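Long-range contacts in putative iron-regulated protein A (PDB 4ECG), which binds calcium ions and, as an imelysin-like member of peptidase family M75, is a putative metalloendopeptidase whose activity and role in iron regulation remain inferred: residues 47-52 against 190-195; 54-59 against 183-188; 59-64 against 75-80; 83-88 against 146-151. All blocks are in the same frame, centred on the assembly; numbering follows the deposited sequence.

Contact 1. Residues 47-52 against 190-195; sequences TYKDML and DLYNGW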
# COMPACT_ATOMS: atom_id res chain seq x y z
N THR A 47 1.07 -12.50 0.41
CA THR A 47 0.30 -11.27 0.18
C THR A 47 0.18 -11.05 -1.33
O THR A 47 -0.87 -10.73 -1.85
CB THR A 47 0.94 -10.06 0.87
OG1 THR A 47 0.96 -10.21 2.31
CG2 THR A 47 0.23 -8.79 0.50
N TYR A 48 1.27 -11.25 -2.04
CA TYR A 48 1.32 -10.98 -3.46
C TYR A 48 0.56 -12.06 -4.21
O TYR A 48 -0.08 -11.79 -5.19
CB TYR A 48 2.78 -10.94 -3.90
CG TYR A 48 3.57 -9.69 -3.52
CD1 TYR A 48 2.98 -8.45 -3.50
CD2 TYR A 48 4.91 -9.74 -3.25
CE1 TYR A 48 3.70 -7.29 -3.17
CE2 TYR A 48 5.65 -8.59 -2.91
CZ TYR A 48 5.04 -7.35 -2.91
OH TYR A 48 5.73 -6.20 -2.59
N LYS A 49 0.62 -13.29 -3.76
CA LYS A 49 -0.15 -14.38 -4.38
C LYS A 49 -1.65 -14.12 -4.24
O LYS A 49 -2.41 -14.38 -5.14
CB LYS A 49 0.26 -15.73 -3.74
CG LYS A 49 -0.64 -16.95 -3.96
CD LYS A 49 -0.46 -17.61 -5.33
CE LYS A 49 -1.13 -19.00 -5.42
NZ LYS A 49 -0.52 -20.06 -4.53
N ASP A 50 -2.06 -13.62 -3.09
CA ASP A 50 -3.46 -13.33 -2.82
C ASP A 50 -3.83 -12.17 -3.74
O ASP A 50 -4.92 -12.14 -4.31
CB ASP A 50 -3.65 -12.94 -1.34
CG ASP A 50 -5.11 -12.56 -0.95
OD1 ASP A 50 -6.08 -13.24 -1.38
OD2 ASP A 50 -5.27 -11.58 -0.15
N MSE A 51 -2.93 -11.20 -3.86
CA MSE A 51 -3.14 -10.10 -4.82
C MSE A 51 -3.33 -10.64 -6.27
O MSE A 51 -4.26 -10.22 -6.96
CB MSE A 51 -2.00 -9.10 -4.77
CG MSE A 51 -2.38 -7.73 -5.41
SE MSE A 51 -0.88 -6.55 -5.40
CE MSE A 51 -1.71 -5.26 -6.64
N LEU A 52 -2.50 -11.58 -6.74
CA LEU A 52 -2.62 -12.03 -8.12
C LEU A 52 -3.98 -12.72 -8.28
O LEU A 52 -4.69 -12.44 -9.25
CB LEU A 52 -1.46 -12.94 -8.58
CG LEU A 52 -1.52 -13.51 -10.01
CD1 LEU A 52 -1.65 -12.41 -11.07
CD2 LEU A 52 -0.33 -14.42 -10.31
N ASP A 190 3.71 -9.27 -12.78
CA ASP A 190 5.14 -8.98 -12.76
C ASP A 190 5.64 -8.92 -11.30
O ASP A 190 6.70 -9.43 -11.00
CB ASP A 190 5.50 -7.74 -13.59
CG ASP A 190 5.38 -7.98 -15.12
OD1 ASP A 190 5.34 -9.15 -15.52
OD2 ASP A 190 5.28 -7.02 -15.92
N LEU A 191 4.83 -8.39 -10.41
CA LEU A 191 5.18 -8.22 -9.01
C LEU A 191 5.39 -9.58 -8.35
O LEU A 191 6.39 -9.80 -7.66
CB LEU A 191 4.05 -7.45 -8.29
CG LEU A 191 4.23 -6.97 -6.86
CD1 LEU A 191 5.61 -6.31 -6.67
CD2 LEU A 191 3.08 -6.02 -6.48
N TYR A 192 4.42 -10.47 -8.52
CA TYR A 192 4.46 -11.77 -7.86
C TYR A 192 5.56 -12.60 -8.50
O TYR A 192 6.41 -13.13 -7.77
CB TYR A 192 3.11 -12.50 -7.87
CG TYR A 192 3.16 -13.93 -7.43
CD1 TYR A 192 3.37 -14.26 -6.10
CD2 TYR A 192 3.00 -14.97 -8.34
CE1 TYR A 192 3.42 -15.59 -5.68
CE2 TYR A 192 3.03 -16.30 -7.92
CZ TYR A 192 3.24 -16.61 -6.59
OH TYR A 192 3.30 -17.91 -6.16
N ASN A 193 5.57 -12.68 -9.84
CA ASN A 193 6.66 -13.38 -10.55
C ASN A 193 8.02 -12.81 -10.26
O ASN A 193 8.96 -13.54 -10.14
CB ASN A 193 6.47 -13.43 -12.06
CG ASN A 193 5.25 -14.25 -12.45
OD1 ASN A 193 4.90 -15.20 -11.79
ND2 ASN A 193 4.58 -13.84 -13.51
N GLY A 194 8.14 -11.51 -10.15
CA GLY A 194 9.44 -10.91 -9.85
C GLY A 194 10.02 -11.42 -8.53
O GLY A 194 11.19 -11.69 -8.44
N TRP A 195 9.18 -11.55 -7.51
CA TRP A 195 9.60 -12.12 -6.25
C TRP A 195 9.82 -13.62 -6.37
O TRP A 195 10.83 -14.12 -5.88
CB TRP A 195 8.56 -11.84 -5.15
CG TRP A 195 8.73 -10.50 -4.53
CD1 TRP A 195 8.38 -9.26 -5.05
CD2 TRP A 195 9.32 -10.21 -3.25
NE1 TRP A 195 8.74 -8.25 -4.20
CE2 TRP A 195 9.29 -8.75 -3.10
CE3 TRP A 195 9.85 -10.95 -2.26
CZ2 TRP A 195 9.73 -8.13 -1.97
CZ3 TRP A 195 10.30 -10.32 -1.14
CH2 TRP A 195 10.22 -8.94 -0.98
O HOH W 1 8.23 -5.43 -3.84
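Tyr48 of helix 29-68 fits between Leu191 and Trp195 of helix 171-196 in an antiparallel helix pair of the mainly helical imelysin-like fold; the short axes approach to 9.2 Å at 145°. Its CG, anti to the carbonyl carbon (chi1 -75°), starts the ring toward both. Leu191 comes over one face of the phenol ring, its CG 4.0 Å from the ring centroid in a CH-pi contact, and its CD2 lies 3.6 Å from Tyr48 CE1. On the indole side, Tyr48 CE2 sits over a face of Trp195, 3.4 Å from NE1, with the two ring planes inclined at 52°. Tyr192 runs alongside Lys49, its CE1 3.7 Å from Lys49 CB, and meets Leu52 CD2 with CD2. An alanine in place of Tyr48 would probably leave a gap between Leu191 and Trp195 and deprive the bridging water of its phenol partner. Farther out, Phe94 packs edge-to-face with Tyr48, Tyr208 does the same with Trp195, and Leu191 also touches Trp88 of helix 71-89. The polar link is indirect: one water, in the plane of the indole, accepts from Trp195 NE1 at 2.9 Å and is hydrogen-bonded to Tyr48 OH at 2.9 Å.

Contact 2. Residues 54-59 against 183-188; sequences KMTAYK and RMLSDT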
# COMPACT_ATOMS: atom_id res chain seq x y z
N LYS A 54 -6.73 -12.24 -6.57
CA LYS A 54 -7.82 -11.27 -6.50
C LYS A 54 -7.81 -10.35 -7.73
O LYS A 54 -8.88 -9.89 -8.15
CB LYS A 54 -7.78 -10.43 -5.22
CG LYS A 54 -7.70 -11.17 -3.88
CD LYS A 54 -9.04 -11.46 -3.28
CE LYS A 54 -8.97 -12.30 -2.00
NZ LYS A 54 -8.56 -11.45 -0.86
N MSE A 55 -6.62 -10.07 -8.29
CA MSE A 55 -6.51 -9.24 -9.50
C MSE A 55 -7.06 -9.96 -10.74
O MSE A 55 -7.70 -9.36 -11.56
CB MSE A 55 -5.08 -8.75 -9.73
CG MSE A 55 -4.95 -7.71 -10.82
SE MSE A 55 -5.85 -6.00 -10.35
CE MSE A 55 -4.40 -5.26 -9.34
N THR A 56 -6.79 -11.23 -10.87
CA THR A 56 -7.41 -12.05 -11.89
C THR A 56 -8.94 -12.06 -11.72
O THR A 56 -9.64 -11.91 -12.70
CB THR A 56 -6.79 -13.46 -11.91
OG1 THR A 56 -5.34 -13.35 -12.02
CG2 THR A 56 -7.42 -14.38 -13.09
N ALA A 57 -9.49 -12.16 -10.51
CA ALA A 57 -10.97 -12.08 -10.35
C ALA A 57 -11.46 -10.68 -10.75
O ALA A 57 -12.51 -10.52 -11.44
CB ALA A 57 -11.41 -12.39 -8.94
N TYR A 58 -10.70 -9.67 -10.36
CA TYR A 58 -11.09 -8.32 -10.71
C TYR A 58 -11.15 -8.09 -12.24
O TYR A 58 -12.13 -7.53 -12.72
CB TYR A 58 -10.20 -7.30 -10.05
CG TYR A 58 -10.35 -5.94 -10.67
CD1 TYR A 58 -11.36 -5.07 -10.30
CD2 TYR A 58 -9.45 -5.50 -11.62
CE1 TYR A 58 -11.48 -3.80 -10.92
CE2 TYR A 58 -9.53 -4.25 -12.20
CZ TYR A 58 -10.54 -3.41 -11.87
OH TYR A 58 -10.57 -2.26 -12.55
N LYS A 59 -10.15 -8.55 -13.00
CA LYS A 59 -10.13 -8.33 -14.46
C LYS A 59 -11.28 -9.13 -15.12
O LYS A 59 -11.97 -8.59 -15.97
CB LYS A 59 -8.72 -8.61 -15.03
CG LYS A 59 -8.58 -9.05 -16.47
CD LYS A 59 -8.63 -7.85 -17.40
CE LYS A 59 -8.58 -8.28 -18.86
NZ LYS A 59 -9.16 -7.18 -19.68
N ARG A 183 -3.66 -3.84 -17.65
CA ARG A 183 -2.37 -3.42 -17.21
C ARG A 183 -2.25 -3.59 -15.67
O ARG A 183 -1.17 -3.91 -15.18
CB ARG A 183 -2.10 -1.99 -17.68
CG ARG A 183 -0.78 -1.42 -17.15
CD ARG A 183 0.38 -2.29 -17.63
NE ARG A 183 1.71 -1.73 -17.40
CZ ARG A 183 2.39 -0.95 -18.26
NH1 ARG A 183 1.89 -0.58 -19.40
NH2 ARG A 183 3.59 -0.53 -17.96
N MSE A 184 -3.34 -3.39 -14.93
CA MSE A 184 -3.29 -3.66 -13.50
C MSE A 184 -2.88 -5.14 -13.28
O MSE A 184 -1.99 -5.40 -12.47
CB MSE A 184 -4.60 -3.32 -12.76
CG MSE A 184 -4.84 -1.84 -12.54
SE MSE A 184 -6.66 -1.33 -12.17
CE MSE A 184 -6.80 -2.40 -10.61
N LEU A 185 -3.50 -6.07 -14.03
CA LEU A 185 -3.22 -7.53 -13.94
C LEU A 185 -1.79 -7.83 -14.32
O LEU A 185 -1.11 -8.57 -13.65
CB LEU A 185 -4.18 -8.37 -14.84
CG LEU A 185 -4.01 -9.89 -14.81
CD1 LEU A 185 -4.00 -10.42 -13.37
CD2 LEU A 185 -5.03 -10.58 -15.72
N SER A 186 -1.35 -7.24 -15.40
CA SER A 186 -0.01 -7.47 -15.92
C SER A 186 1.06 -7.05 -14.86
O SER A 186 2.04 -7.78 -14.62
CB SER A 186 0.15 -6.67 -17.21
OG SER A 186 1.43 -6.79 -17.68
N ASP A 187 0.87 -5.87 -14.24
CA ASP A 187 1.80 -5.33 -13.25
C ASP A 187 1.82 -6.27 -12.04
O ASP A 187 2.87 -6.60 -11.52
CB ASP A 187 1.44 -3.89 -12.84
CG ASP A 187 1.75 -2.82 -13.94
OD1 ASP A 187 2.51 -3.13 -14.90
OD2 ASP A 187 1.23 -1.64 -13.82
N THR A 188 0.65 -6.76 -11.64
CA THR A 188 0.51 -7.71 -10.53
C THR A 188 1.19 -9.05 -10.80
O THR A 188 1.86 -9.57 -9.95
CB THR A 188 -0.99 -7.91 -10.13
OG1 THR A 188 -1.60 -6.62 -9.92
CG2 THR A 188 -1.09 -8.72 -8.82
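Met55, a selenomethionine like Met184, sends CG anti to its backbone N (chi1 -170°) toward helix 171-196, and bends at chi2 and chi3 bring SE to Met184 and CE to Thr188. Met184 starts differently, its CG anti to the carbonyl carbon, and a bend at chi3 (60°) turns its CE to a place where it meets both Met55 SE, at 3.7 Å, and Tyr58 CE2. The two selenomethionine side chains cross at about a right angle. Lower on its chain, Met55 CG rests 3.6 Å from Leu185 CA, while Met55 CE lies 3.2 Å from Thr188 OG1. Helices 29-68 and 171-196 run antiparallel here, at 165° between the short axes, and pack through apolar side chains without a hydrogen bond from one segment to the other. Met184 SE stands 5.1 Å from the Tyr58 ring centroid, an oblique Met-aromatic contact, and Tyr58 OH is hydrogen-bonded to Ser181 OG. Phe148 of helix 147-155 touches both selenomethionines. On the more open side, Leu185 spreads its methyls between two residues: CD1 meets Thr56 OG1 at 3.5 Å, a hydroxyl bonded to Leu52 O, and CD2 packs on Lys59 CG. Thr188 OG1 donates to Met184 O at 2.9 Å from above the carbonyl plane, and Thr188 N reaches the same oxygen from the opposite face.

Contact 3. Residues 59-64 against 75-80; sequences KNAVDK and ADACDA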
# COMPACT_ATOMS: atom_id res chain seq x y z
N LYS A 59 -10.15 -8.55 -13.00
CA LYS A 59 -10.13 -8.33 -14.46
C LYS A 59 -11.28 -9.13 -15.12
O LYS A 59 -11.97 -8.59 -15.97
CB LYS A 59 -8.72 -8.61 -15.03
CG LYS A 59 -8.58 -9.05 -16.47
CD LYS A 59 -8.63 -7.85 -17.40
CE LYS A 59 -8.58 -8.28 -18.86
NZ LYS A 59 -9.16 -7.18 -19.68
N ASN A 60 -11.52 -10.37 -14.66
CA ASN A 60 -12.66 -11.17 -15.14
C ASN A 60 -13.99 -10.49 -14.84
O ASN A 60 -14.85 -10.48 -15.70
CB ASN A 60 -12.64 -12.63 -14.62
CG ASN A 60 -11.47 -13.43 -15.17
OD1 ASN A 60 -11.07 -13.22 -16.30
ND2 ASN A 60 -10.90 -14.31 -14.37
N ALA A 61 -14.12 -9.87 -13.67
CA ALA A 61 -15.37 -9.19 -13.33
C ALA A 61 -15.55 -7.92 -14.16
O ALA A 61 -16.63 -7.64 -14.61
CB ALA A 61 -15.43 -8.86 -11.84
N VAL A 62 -14.50 -7.13 -14.32
CA VAL A 62 -14.53 -5.96 -15.21
C VAL A 62 -14.90 -6.40 -16.66
O VAL A 62 -15.73 -5.80 -17.30
CB VAL A 62 -13.17 -5.22 -15.20
CG1 VAL A 62 -13.02 -4.37 -16.45
CG2 VAL A 62 -13.02 -4.38 -13.95
N ASP A 63 -14.31 -7.46 -17.14
CA ASP A 63 -14.61 -7.96 -18.50
C ASP A 63 -16.06 -8.34 -18.67
O ASP A 63 -16.66 -8.10 -19.71
CB ASP A 63 -13.81 -9.22 -18.81
CG ASP A 63 -12.37 -8.91 -19.27
OD1 ASP A 63 -12.05 -7.71 -19.51
OD2 ASP A 63 -11.58 -9.90 -19.41
N LYS A 64 -16.61 -9.01 -17.66
CA LYS A 64 -17.99 -9.48 -17.71
C LYS A 64 -18.93 -8.25 -17.74
O LYS A 64 -19.89 -8.19 -18.52
CB LYS A 64 -18.23 -10.39 -16.52
CG LYS A 64 -19.66 -10.72 -16.18
CD LYS A 64 -19.70 -11.62 -14.93
CE LYS A 64 -21.07 -12.29 -14.76
NZ LYS A 64 -21.09 -13.32 -13.72
N ALA A 75 -21.64 -3.71 -10.00
CA ALA A 75 -21.52 -3.87 -8.53
C ALA A 75 -20.47 -4.91 -8.19
O ALA A 75 -19.65 -4.68 -7.27
CB ALA A 75 -22.88 -4.23 -7.87
N ASP A 76 -20.47 -6.05 -8.93
CA ASP A 76 -19.45 -7.13 -8.71
C ASP A 76 -18.02 -6.67 -9.06
O ASP A 76 -17.05 -7.04 -8.37
CB ASP A 76 -19.76 -8.41 -9.51
CG ASP A 76 -20.96 -9.23 -8.95
OD1 ASP A 76 -21.50 -8.90 -7.87
OD2 ASP A 76 -21.33 -10.23 -9.63
N ALA A 77 -17.89 -5.88 -10.12
CA ALA A 77 -16.59 -5.33 -10.50
C ALA A 77 -16.08 -4.38 -9.42
O ALA A 77 -14.91 -4.43 -9.01
CB ALA A 77 -16.66 -4.63 -11.83
N CYS A 78 -16.99 -3.57 -8.88
CA CYS A 78 -16.66 -2.65 -7.79
C CYS A 78 -16.22 -3.37 -6.53
O CYS A 78 -15.25 -2.95 -5.88
CB CYS A 78 -17.86 -1.73 -7.49
SG CYS A 78 -18.24 -0.47 -8.75
N ASP A 79 -16.92 -4.43 -6.15
CA ASP A 79 -16.53 -5.25 -5.00
C ASP A 79 -15.13 -5.84 -5.26
O ASP A 79 -14.24 -5.80 -4.38
CB ASP A 79 -17.51 -6.43 -4.79
CG ASP A 79 -18.93 -6.00 -4.27
OD1 ASP A 79 -19.09 -4.82 -3.88
OD2 ASP A 79 -19.87 -6.87 -4.22
N ALA A 80 -14.93 -6.39 -6.44
CA ALA A 80 -13.65 -7.01 -6.80
C ALA A 80 -12.49 -5.96 -6.75
O ALA A 80 -11.39 -6.27 -6.34
CB ALA A 80 -13.75 -7.73 -8.15
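Ala61 and Ala77 bring their CA atoms within 4.9 Å of each other where helices 29-68 and 71-89 run antiparallel, the short axes 8.3 Å apart at closest and 160° between directions. Such an approach is possible because small residues line the interface. Ala61 points its methyl at the other helix, where CB lies 3.9 Å from Ala77 CA and 4.2 Å from Ala80 CB. Ala77 answers from the other side: its CB lies beside the backbone of the 59-64 segment, 4.1 Å from Val62 N, and reaches Val62 CG2 at 4.2 Å. The contact is thus methyl against backbone and methyl against methyl. The two helices follow each other in the chain and form a helical hairpin, with this contact close to its turn. Lys59, its chain bent at chi2 (82°), directs its amine along its own helix to Asp63, NZ to OD1 2.9 Å, a salt bridge that meets the carboxylate on its syn side, while Lys59 and Asp63 both touch Lys178 of helix 171-196. Across the hairpin, Lys64 and Asp76 bear opposite charges, but Lys64 NZ and Asp76 OD2 are 5.1 Å apart, so any attraction is probably weak. With no hydrogen bond between the segments, the chemistry implies cohesion by van der Waals packing of small apolar groups over a small buried area of 157 Å².

Contact 4. Residues 83-88 against 146-151; sequences AVRVPW and RGFHTA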
# COMPACT_ATOMS: atom_id res chain seq x y z
N ALA A 83 -11.59 -5.59 -3.11
CA ALA A 83 -11.01 -6.82 -2.58
C ALA A 83 -9.54 -7.00 -3.05
O ALA A 83 -8.72 -7.42 -2.28
CB ALA A 83 -11.87 -8.03 -2.95
N VAL A 84 -9.21 -6.66 -4.29
CA VAL A 84 -7.80 -6.72 -4.74
C VAL A 84 -6.99 -5.63 -4.06
O VAL A 84 -5.78 -5.77 -3.84
CB VAL A 84 -7.60 -6.72 -6.30
CG1 VAL A 84 -7.88 -5.39 -6.97
CG2 VAL A 84 -6.20 -7.15 -6.61
N ARG A 85 -7.65 -4.54 -3.70
CA ARG A 85 -6.96 -3.47 -3.04
C ARG A 85 -6.52 -3.78 -1.60
O ARG A 85 -5.61 -3.14 -1.11
CB ARG A 85 -7.82 -2.21 -3.07
CG ARG A 85 -7.00 -0.98 -2.70
CD ARG A 85 -7.57 0.30 -3.22
NE ARG A 85 -6.74 1.42 -2.81
CZ ARG A 85 -5.71 1.90 -3.50
NH1 ARG A 85 -5.35 1.41 -4.66
NH2 ARG A 85 -5.05 2.91 -3.01
N VAL A 86 -7.18 -4.73 -0.93
CA VAL A 86 -6.80 -5.11 0.45
C VAL A 86 -5.36 -5.58 0.44
O VAL A 86 -4.52 -4.96 1.09
CB VAL A 86 -7.80 -6.06 1.13
CG1 VAL A 86 -7.28 -6.53 2.51
CG2 VAL A 86 -9.19 -5.40 1.26
N PRO A 87 -5.03 -6.59 -0.37
CA PRO A 87 -3.65 -7.11 -0.26
C PRO A 87 -2.61 -6.16 -0.80
O PRO A 87 -1.49 -6.15 -0.31
CB PRO A 87 -3.68 -8.43 -1.04
CG PRO A 87 -4.88 -8.35 -1.88
CD PRO A 87 -5.88 -7.50 -1.12
N TRP A 88 -2.98 -5.35 -1.77
CA TRP A 88 -2.06 -4.39 -2.28
C TRP A 88 -1.72 -3.39 -1.18
O TRP A 88 -0.56 -3.05 -1.00
CB TRP A 88 -2.61 -3.67 -3.51
CG TRP A 88 -1.85 -2.43 -3.88
CD1 TRP A 88 -2.31 -1.15 -3.84
CD2 TRP A 88 -0.46 -2.32 -4.34
NE1 TRP A 88 -1.36 -0.28 -4.22
CE2 TRP A 88 -0.22 -0.92 -4.54
CE3 TRP A 88 0.54 -3.22 -4.59
CZ2 TRP A 88 0.99 -0.43 -4.95
CZ3 TRP A 88 1.78 -2.72 -5.01
CH2 TRP A 88 2.00 -1.36 -5.18
N ARG A 146 -3.51 5.86 -15.73
CA ARG A 146 -3.91 4.51 -15.53
C ARG A 146 -3.95 4.08 -14.03
O ARG A 146 -4.10 4.91 -13.18
CB ARG A 146 -3.05 3.60 -16.43
CG ARG A 146 -1.61 3.53 -16.04
CD ARG A 146 -0.90 2.36 -16.67
NE ARG A 146 0.51 2.28 -16.25
CZ ARG A 146 1.58 2.60 -16.97
NH1 ARG A 146 1.48 3.02 -18.22
NH2 ARG A 146 2.80 2.44 -16.43
N GLY A 147 -3.92 2.79 -13.73
CA GLY A 147 -3.77 2.30 -12.36
C GLY A 147 -5.11 2.23 -11.64
O GLY A 147 -6.16 2.53 -12.26
N PHE A 148 -5.05 1.82 -10.36
CA PHE A 148 -6.23 1.63 -9.50
C PHE A 148 -7.20 2.82 -9.52
O PHE A 148 -8.41 2.65 -9.54
CB PHE A 148 -5.83 1.47 -8.04
CG PHE A 148 -5.54 0.07 -7.62
CD1 PHE A 148 -6.54 -0.73 -7.15
CD2 PHE A 148 -4.24 -0.40 -7.57
CE1 PHE A 148 -6.28 -1.99 -6.69
CE2 PHE A 148 -3.96 -1.65 -7.11
CZ PHE A 148 -5.00 -2.45 -6.67
N HIS A 149 -6.66 4.01 -9.54
CA HIS A 149 -7.52 5.18 -9.39
C HIS A 149 -8.19 5.62 -10.66
O HIS A 149 -9.23 6.26 -10.61
CB HIS A 149 -6.76 6.32 -8.70
CG HIS A 149 -6.28 5.95 -7.31
ND1 HIS A 149 -7.13 5.61 -6.31
CD2 HIS A 149 -5.01 5.80 -6.80
CE1 HIS A 149 -6.44 5.29 -5.23
NE2 HIS A 149 -5.13 5.41 -5.52
N THR A 150 -7.65 5.25 -11.82
CA THR A 150 -8.32 5.58 -13.06
C THR A 150 -9.54 4.62 -13.18
O THR A 150 -10.63 5.06 -13.51
CB THR A 150 -7.38 5.51 -14.30
OG1 THR A 150 -6.35 6.47 -14.16
CG2 THR A 150 -8.14 5.79 -15.60
N ALA A 151 -9.33 3.33 -12.93
CA ALA A 151 -10.42 2.33 -12.87
C ALA A 151 -11.49 2.80 -11.83
O ALA A 151 -12.66 2.85 -12.14
CB ALA A 151 -9.84 0.94 -12.51
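Phe148 reaches from helix 147-155 to Val84, Arg85 and Trp88 of helix 71-89, spanning short axes 12.3 Å apart. Arg85 has CG anti to N (chi1 -166°) and stays extended as far as NE; the turn at chi4 then places CZ so that NH1 stands over one face of the Phe148 ring. NH1 lies 3.3 Å from Phe148 CG, and CZ is 4.8 Å from the ring centroid in a cation-pi contact with the planes 75° apart. His149 comes over a face of the same guanidinium, its CE1 3.5 Å from Arg85 NH2. Trp88 CG, anti to its backbone N (chi1 166°), starts the indole toward Phe148, and CD1 meets CE2 at 3.7 Å, the planes nearly parallel but barely overlapping; Val84 CG1 packs on Phe148 CE1. An alanine at Phe148 would probably open a gap between Val84 and Trp88 and leave the guanidinium less restrained on the ring side. Arg85 NH1 forms a salt bridge with Asp109, a calcium ligand that also accepts from Trp88 NE1, so both are second-shell; His149 is held by Glu152 and Glu277. Around this buried contact, helix 29-68 packs Met55 on Val84 and Met51 on Trp88, while helix 171-196 sets Met184 against Ala151.

Overall arrangement
Contacts 1 and 2 join the same two helices, 29-68 and 171-196, their centres 10 Å apart, with Met51 and Leu52 packing on Thr188 between them. Contact 3 pairs helix 29-68 with helix 71-89, shares Lys59 with contact 2 and lies about 20 Å from contact 1, centre to centre. Contact 4 ties helix 71-89 to helix 147-155. The centres of contacts 2 and 4 are about 9 Å apart. Along the chain, contact 2 is nested within the loop closed by contact 1, and both enclose contacts 3 and 4, which follow in series. The four thus knit one helical bundle, from the peripheral hairpin of contact 3 to contact 4 beside the calcium site of Glu92 and Asp109.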